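Local coordinates for 8-demethyl-8-aminoriboflavin-5'-phosphate synthase (Streptomyces davawensis JCM 4913, PDB 5MJI), which replaces the C-8 methyl group of FMN by an amino group from glutamate, a step in the biosynthesis of the antibiotic roseoflavin, at residues Leu8-Arg13 with Ser98-Ile103; Leu129-Asn134 with Asn159-Trp164. All coordinates share one frame; numbering follows the deposited sequence.

Contact 1 (Leu8-Arg13 with Ser98-Ile103); sequences LNTTLR and SAAHVI. With 7O6 ([(2~{S},3~{R},4~{R})-5-[8-methanoyl-7-methyl-2,4-bis(oxidanylidene)-1~{H}-benzo[g]pteridin-10-ium-10-yl]-2,3,4-tris(oxidanyl)pentyl] dihydrogen phosphate), chain B.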
loop_
_atom_site.group_PDB
_atom_site.type_symbol
_atom_site.label_atom_id
_atom_site.label_comp_id
_atom_site.label_asym_id
_atom_site.label_seq_id
_atom_site.Cartn_x
_atom_site.Cartn_y
_atom_site.Cartn_z
ATOM N N LEU A 8 20.459 -1.946 -9.630
ATOM C CA LEU A 8 20.751 -0.904 -8.653
ATOM C C LEU A 8 20.523 -1.469 -7.257
ATOM O O LEU A 8 19.377 -1.711 -6.862
ATOM C CB LEU A 8 19.870 0.321 -8.879
ATOM C CG LEU A 8 19.960 0.997 -10.247
ATOM C CD1 LEU A 8 19.118 2.262 -10.248
ATOM C CD2 LEU A 8 21.418 1.304 -10.579
ATOM N N ASN A 9 21.609 -1.690 -6.520
ATOM C CA ASN A 9 21.530 -2.053 -5.110
ATOM C C ASN A 9 21.345 -0.768 -4.303
ATOM O O ASN A 9 22.242 0.079 -4.259
ATOM C CB ASN A 9 22.791 -2.804 -4.684
ATOM C CG ASN A 9 22.719 -3.292 -3.245
ATOM O OD1 ASN A 9 21.892 -2.820 -2.468
ATOM N ND2 ASN A 9 23.581 -4.255 -2.886
ATOM N N THR A 10 20.183 -0.611 -3.663
ATOM C CA THR A 10 19.854 0.619 -2.950
ATOM C C THR A 10 19.977 0.465 -1.431
ATOM O O THR A 10 19.308 1.171 -0.668
ATOM C CB THR A 10 18.464 1.100 -3.362
ATOM O OG1 THR A 10 17.482 0.112 -3.019
ATOM C CG2 THR A 10 18.420 1.356 -4.899
ATOM N N THR A 11 20.861 -0.428 -0.984
ATOM C CA THR A 11 21.224 -0.515 0.424
ATOM C C THR A 11 21.712 0.840 0.945
ATOM O O THR A 11 22.258 1.660 0.203
ATOM C CB THR A 11 22.317 -1.573 0.617
ATOM O OG1 THR A 11 22.623 -1.703 2.009
ATOM C CG2 THR A 11 23.602 -1.173 -0.128
ATOM N N LEU A 12 21.518 1.064 2.242
ATOM C CA LEU A 12 21.975 2.289 2.896
ATOM C C LEU A 12 23.445 2.238 3.314
ATOM O O LEU A 12 23.961 3.249 3.809
ATOM C CB LEU A 12 21.104 2.588 4.131
ATOM C CG LEU A 12 19.611 2.813 3.832
ATOM C CD1 LEU A 12 18.791 2.997 5.094
ATOM C CD2 LEU A 12 19.396 3.989 2.883
ATOM N N ARG A 13 24.125 1.108 3.144
ATOM C CA ARG A 13 25.486 0.934 3.639
ATOM C C ARG A 13 26.479 0.959 2.478
ATOM O O ARG A 13 26.298 0.265 1.473
ATOM C CB ARG A 13 25.615 -0.362 4.450
ATOM C CG ARG A 13 25.448 -1.656 3.670
ATOM C CD ARG A 13 25.129 -2.840 4.599
ATOM N NE ARG A 13 23.709 -2.879 4.943
ATOM C CZ ARG A 13 23.209 -2.521 6.120
ATOM N NH1 ARG A 13 21.895 -2.565 6.315
ATOM N NH2 ARG A 13 24.012 -2.104 7.094
ATOM N N SER A 98 15.209 4.605 1.441
ATOM C CA SER A 98 15.261 6.019 1.091
ATOM C C SER A 98 16.215 6.280 -0.073
ATOM O O SER A 98 16.019 7.243 -0.822
ATOM C CB SER A 98 15.662 6.859 2.307
ATOM O OG SER A 98 16.957 6.532 2.772
ATOM N N ALA A 99 17.238 5.438 -0.258
ATOM C CA ALA A 99 18.142 5.634 -1.393
ATOM C C ALA A 99 17.446 5.295 -2.712
ATOM O O ALA A 99 17.570 6.031 -3.694
ATOM C CB ALA A 99 19.415 4.801 -1.216
ATOM N N ALA A 100 16.708 4.182 -2.753
ATOM C CA ALA A 100 15.862 3.908 -3.917
ATOM C C ALA A 100 14.872 5.046 -4.142
ATOM O O ALA A 100 14.627 5.464 -5.282
ATOM C CB ALA A 100 15.124 2.578 -3.724
ATOM N N HIS A 101 14.338 5.595 -3.049
ATOM C CA HIS A 101 13.334 6.650 -3.112
ATOM C C HIS A 101 13.891 7.909 -3.780
ATOM O O HIS A 101 13.219 8.529 -4.619
ATOM C CB HIS A 101 12.878 6.937 -1.679
ATOM C CG HIS A 101 11.546 7.589 -1.555
ATOM N ND1 HIS A 101 10.784 7.471 -0.410
ATOM C CD2 HIS A 101 10.850 8.394 -2.391
ATOM C CE1 HIS A 101 9.668 8.161 -0.554
ATOM N NE2 HIS A 101 9.683 8.732 -1.747
ATOM N N VAL A 102 15.113 8.321 -3.397
ATOM C CA VAL A 102 15.746 9.487 -4.031
ATOM C C VAL A 102 15.944 9.239 -5.523
ATOM O O VAL A 102 15.643 10.101 -6.360
ATOM C CB VAL A 102 17.085 9.825 -3.346
ATOM C CG1 VAL A 102 17.855 10.861 -4.171
ATOM C CG2 VAL A 102 16.870 10.320 -1.902
ATOM N N ILE A 103 16.465 8.058 -5.876
ATOM C CA ILE A 103 16.722 7.742 -7.283
ATOM C C ILE A 103 15.440 7.856 -8.095
ATOM O O ILE A 103 15.404 8.502 -9.149
ATOM C CB ILE A 103 17.340 6.338 -7.427
ATOM C CG1 ILE A 103 18.712 6.258 -6.739
ATOM C CG2 ILE A 103 17.432 5.953 -8.902
ATOM C CD1 ILE A 103 19.614 7.415 -7.051
HETATM C C6 7O6 B . 14.302 -2.635 8.220
HETATM C C5 7O6 B . 15.143 -4.941 7.776
HETATM C C4 7O6 B . 15.740 -5.250 6.375
HETATM C C3 7O6 B . 17.166 -4.761 6.173
HETATM C C2 7O6 B . 17.928 -5.761 5.315
HETATM C C1 7O6 B . 19.162 -4.998 4.876
HETATM O O1 7O6 B . 22.132 -5.269 3.851
HETATM P P1 7O6 B . 20.995 -4.671 3.157
HETATM O O2 7O6 B . 21.238 -4.873 1.730
HETATM O O3 7O6 B . 21.013 -3.240 3.431
HETATM O O4 7O6 B . 19.580 -5.386 3.611
HETATM O O5 7O6 B . 17.200 -6.164 4.190
HETATM O O6 7O6 B . 17.916 -4.508 7.340
HETATM O O7 7O6 B . 15.059 -4.741 5.248
HETATM N N1 7O6 B . 14.058 -3.963 7.798
HETATM C C7 7O6 B . 15.576 -2.221 8.589
HETATM C C8 7O6 B . 15.764 -0.904 8.981
HETATM C C9 7O6 B . 17.170 -0.452 9.390
HETATM C C10 7O6 B . 14.739 0.029 9.012
HETATM C C11 7O6 B . 15.015 1.482 9.442
HETATM C C12 7O6 B . 13.470 -0.381 8.639
HETATM C C13 7O6 B . 13.246 -1.709 8.239
HETATM N N2 7O6 B . 11.978 -2.045 7.885
HETATM C C14 7O6 B . 12.749 -4.317 7.455
HETATM N N3 7O6 B . 12.541 -5.592 7.084
HETATM C C15 7O6 B . 11.755 -3.327 7.501
HETATM C C16 7O6 B . 10.366 -3.721 7.095
HETATM O O8 7O6 B . 9.327 -2.803 7.101
HETATM N N4 7O6 B . 10.123 -5.042 6.695
HETATM C C17 7O6 B . 11.186 -5.996 6.691
HETATM O O9 7O6 B . 10.953 -7.309 6.321
HETATM O O10 7O6 B . 18.093 -1.007 8.900
#
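In this flavodoxin-like fold the phosphate-binding loop leaves strand 4-9 of the parallel sheet and runs past the first turns of helix 98-107, so T10 and L12 rest on S98, A99 and A100 while T11 and R13 hold the phosphate of the flavin. T10 lies over A100: its OG1 is 3.5 Å from A100 CB, and its CG2 also packs on that methyl. No hydrogen bond joins the two segments directly, but T97, just before the helix segment, links them through OG1, which bonds both T10 O and A100 N. L12 CD2 reaches S98 OG at 3.5 Å and also packs on A99 CB; S98 OG itself is hydrogen-bonded to E105 of the second subunit, so this edge of the contact lies at a subunit interface. Farther along the helix, L8 CD1 meets I103 CG2 at 4.3 Å. An Asx turn, T11 N to N9 OD1 (3.0 Å), shapes the loop. T11 OG1, anti to the backbone N (chi1 -177°), donates to phosphate O3 at 2.6 Å. R13, which also matters for positioning the donor glutamate, bends at chi3 (82°) and sets its guanidinium edge on the phosphate; NH2 makes a salt bridge with D58 of the second subunit. Phosphate O3 lies in the guanidinium plane, gripped by R13 NE and R13 NH1, each at 3.1 Å.

Contact 2 (Leu129-Asn134 with Asn159-Trp164); sequences LLMCGN and NAAAYW. With 7O6 ([(2~{S},3~{R},4~{R})-5-[8-methanoyl-7-methyl-2,4-bis(oxidanylidene)-1~{H}-benzo[g]pteridin-10-ium-10-yl]-2,3,4-tris(oxidanyl)pentyl] dihydrogen phosphate), chain B.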
loop_
_atom_site.group_PDB
_atom_site.type_symbol
_atom_site.label_atom_id
_atom_site.label_comp_id
_atom_site.label_asym_id
_atom_site.label_seq_id
_atom_site.Cartn_x
_atom_site.Cartn_y
_atom_site.Cartn_z
ATOM N N LEU A 129 12.478 -6.580 -10.143
ATOM C CA LEU A 129 12.784 -6.179 -8.778
ATOM C C LEU A 129 13.444 -7.314 -8.025
ATOM O O LEU A 129 13.022 -8.465 -8.126
ATOM C CB LEU A 129 11.542 -5.800 -7.995
ATOM C CG LEU A 129 10.904 -4.446 -8.098
ATOM C CD1 LEU A 129 9.787 -4.433 -7.084
ATOM C CD2 LEU A 129 11.914 -3.358 -7.826
ATOM N N LEU A 130 14.436 -6.967 -7.223
ATOM C CA LEU A 130 14.980 -7.855 -6.206
ATOM C C LEU A 130 14.759 -7.161 -4.877
ATOM O O LEU A 130 15.067 -5.974 -4.745
ATOM C CB LEU A 130 16.470 -8.129 -6.434
ATOM C CG LEU A 130 16.824 -8.918 -7.702
ATOM C CD1 LEU A 130 18.347 -8.958 -7.900
ATOM C CD2 LEU A 130 16.261 -10.335 -7.620
ATOM N N MET A 131 14.189 -7.865 -3.911
ATOM C CA MET A 131 13.889 -7.245 -2.628
ATOM C C MET A 131 14.344 -8.155 -1.499
ATOM O O MET A 131 14.283 -9.383 -1.608
ATOM C CB MET A 131 12.395 -6.942 -2.468
ATOM C CG MET A 131 11.864 -5.808 -3.338
ATOM S SD MET A 131 10.064 -5.833 -3.309
ATOM C CE MET A 131 9.787 -7.356 -4.219
ATOM N N CYS A 132 14.798 -7.545 -0.413
ATOM C CA CYS A 132 15.234 -8.300 0.746
ATOM C C CYS A 132 14.685 -7.629 1.995
ATOM O O CYS A 132 14.898 -6.431 2.186
ATOM C CB CYS A 132 16.764 -8.342 0.794
ATOM S SG CYS A 132 17.342 -9.605 1.822
ATOM N N GLY A 133 13.982 -8.390 2.837
ATOM C CA GLY A 133 13.500 -7.875 4.106
ATOM C C GLY A 133 13.695 -8.925 5.185
ATOM O O GLY A 133 13.923 -10.098 4.895
ATOM N N ASN A 134 13.621 -8.494 6.441
ATOM C CA ASN A 134 13.733 -9.476 7.514
ATOM C C ASN A 134 12.450 -10.285 7.693
ATOM O O ASN A 134 12.516 -11.415 8.181
ATOM C CB ASN A 134 14.113 -8.793 8.836
ATOM C CG ASN A 134 15.571 -8.297 8.845
ATOM O OD1 ASN A 134 16.272 -8.399 7.838
ATOM N ND2 ASN A 134 16.014 -7.751 9.976
ATOM N N ASN A 159 5.875 -12.486 -12.921
ATOM C CA ASN A 159 6.839 -13.006 -11.953
ATOM C C ASN A 159 8.150 -12.218 -12.000
ATOM O O ASN A 159 9.250 -12.775 -11.986
ATOM C CB ASN A 159 7.062 -14.506 -12.170
ATOM C CG ASN A 159 5.759 -15.284 -12.155
ATOM O OD1 ASN A 159 5.346 -15.840 -13.170
ATOM N ND2 ASN A 159 5.084 -15.294 -11.004
ATOM N N ALA A 160 8.015 -10.895 -12.043
ATOM C CA ALA A 160 9.148 -9.994 -12.181
ATOM C C ALA A 160 9.740 -9.556 -10.855
ATOM O O ALA A 160 10.808 -8.927 -10.852
ATOM C CB ALA A 160 8.732 -8.746 -12.969
ATOM N N ALA A 161 9.093 -9.857 -9.731
ATOM C CA ALA A 161 9.583 -9.428 -8.427
ATOM C C ALA A 161 10.042 -10.662 -7.659
ATOM O O ALA A 161 9.234 -11.537 -7.337
ATOM C CB ALA A 161 8.509 -8.653 -7.663
ATOM N N ALA A 162 11.341 -10.750 -7.403
ATOM C CA ALA A 162 11.911 -11.850 -6.642
ATOM C C ALA A 162 12.438 -11.300 -5.326
ATOM O O ALA A 162 12.913 -10.167 -5.271
ATOM C CB ALA A 162 13.038 -12.534 -7.418
ATOM N N TYR A 163 12.353 -12.092 -4.260
ATOM C CA TYR A 163 12.594 -11.508 -2.947
ATOM C C TYR A 163 12.897 -12.603 -1.932
ATOM O O TYR A 163 12.584 -13.775 -2.144
ATOM C CB TYR A 163 11.384 -10.675 -2.486
ATOM C CG TYR A 163 10.132 -11.522 -2.406
ATOM C CD1 TYR A 163 9.810 -12.198 -1.234
ATOM C CD2 TYR A 163 9.313 -11.703 -3.522
ATOM C CE1 TYR A 163 8.697 -12.999 -1.153
ATOM C CE2 TYR A 163 8.186 -12.527 -3.455
ATOM C CZ TYR A 163 7.899 -13.170 -2.263
ATOM O OH TYR A 163 6.811 -13.975 -2.151
ATOM N N TRP A 164 13.485 -12.187 -0.811
ATOM C CA TRP A 164 13.674 -13.036 0.352
ATOM C C TRP A 164 13.078 -12.339 1.563
ATOM O O TRP A 164 13.247 -11.132 1.728
ATOM C CB TRP A 164 15.168 -13.333 0.609
ATOM C CG TRP A 164 15.387 -14.303 1.746
ATOM C CD1 TRP A 164 15.507 -15.669 1.655
ATOM C CD2 TRP A 164 15.502 -13.980 3.137
ATOM N NE1 TRP A 164 15.681 -16.212 2.915
ATOM C CE2 TRP A 164 15.692 -15.195 3.838
ATOM C CE3 TRP A 164 15.463 -12.779 3.863
ATOM C CZ2 TRP A 164 15.852 -15.240 5.225
ATOM C CZ3 TRP A 164 15.617 -12.825 5.244
ATOM C CH2 TRP A 164 15.814 -14.050 5.912
HETATM C C6 7O6 B . 14.302 -2.635 8.220
HETATM C C5 7O6 B . 15.143 -4.941 7.776
HETATM C C4 7O6 B . 15.740 -5.250 6.375
HETATM C C3 7O6 B . 17.166 -4.761 6.173
HETATM C C2 7O6 B . 17.928 -5.761 5.315
HETATM C C1 7O6 B . 19.162 -4.998 4.876
HETATM O O1 7O6 B . 22.132 -5.269 3.851
HETATM P P1 7O6 B . 20.995 -4.671 3.157
HETATM O O2 7O6 B . 21.238 -4.873 1.730
HETATM O O3 7O6 B . 21.013 -3.240 3.431
HETATM O O4 7O6 B . 19.580 -5.386 3.611
HETATM O O5 7O6 B . 17.200 -6.164 4.190
HETATM O O6 7O6 B . 17.916 -4.508 7.340
HETATM O O7 7O6 B . 15.059 -4.741 5.248
HETATM N N1 7O6 B . 14.058 -3.963 7.798
HETATM C C7 7O6 B . 15.576 -2.221 8.589
HETATM C C8 7O6 B . 15.764 -0.904 8.981
HETATM C C9 7O6 B . 17.170 -0.452 9.390
HETATM C C10 7O6 B . 14.739 0.029 9.012
HETATM C C11 7O6 B . 15.015 1.482 9.442
HETATM C C12 7O6 B . 13.470 -0.381 8.639
HETATM C C13 7O6 B . 13.246 -1.709 8.239
HETATM N N2 7O6 B . 11.978 -2.045 7.885
HETATM C C14 7O6 B . 12.749 -4.317 7.455
HETATM N N3 7O6 B . 12.541 -5.592 7.084
HETATM C C15 7O6 B . 11.755 -3.327 7.501
HETATM C C16 7O6 B . 10.366 -3.721 7.095
HETATM O O8 7O6 B . 9.327 -2.803 7.101
HETATM N N4 7O6 B . 10.123 -5.042 6.695
HETATM C C17 7O6 B . 11.186 -5.996 6.691
HETATM O O9 7O6 B . 10.953 -7.309 6.321
HETATM O O10 7O6 B . 18.093 -1.007 8.900
#
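Strands 126-132 and 161-164 pair in parallel at one border of the flavodoxin-like sheet, the two strands of a right-handed beta-alpha-beta unit whose helix is 138-152. Five backbone hydrogen bonds zip them together: L129 N to A160 O, A162 N to L129 O, M131 N to A162 O, W164 N to M131 O and G133 N to W164 O, all between 2.9 and 3.0 Å. CA-H...O contacts fill in between, such as L130 CA to A162 O at 3.2 Å. Apolar packing differs by face. Beneath helix 138-152, M131 bends at chi3 (-69°) and brings CE back to 3.9 Å from A161 CB, while its CB meets Y163 CB; the Y163 ring swings outward from M131, edge-to-face with H139, and its OH bonds E135 of the fourth subunit. On the other face L130 CD2 touches A162 CB at 3.9 Å, and C132 SG stands obliquely beside the W164 six-membered ring, 4.2 Å from CE3. W164 has CG anti to its N (chi1 -175°), which carries the indole along the strand end toward G133. Flavin contacts begin at C132, whose O faces ribityl O5, and continue through N134: its carboxamide lies against the ribityl chain at C4 and C5, its ND2 bonded to T170 O, and N134 N is 2.9 Å from flavin O9. G133 O sits at the indole edge, near the ring plane, 3.2 Å from W164 CZ3.

In the fold
From the N terminus, strand 4-9 lies between strands 38-43 and 84-90 and leads into the phosphate loop; the chain then makes strands 38-43 and 84-90 before helix 98-107 returns to that loop and closes contact 1, 85 residues on. Strand 126-132 follows helix 98-107, and after helix 138-152 strand 161-164 closes contact 2 across a much shorter gap of 25 residues. The two closures are in series, neither nested nor crossed. Strand 84-90, hydrogen-bonded to both strand 4-9 and strand 126-132, bridges them within the parallel sheet. Their centres are 15 Å apart and they do not touch; the same flavin joins them, its phosphate at 8-13, its ribityl chain and ring oxygen O9 at 132-134.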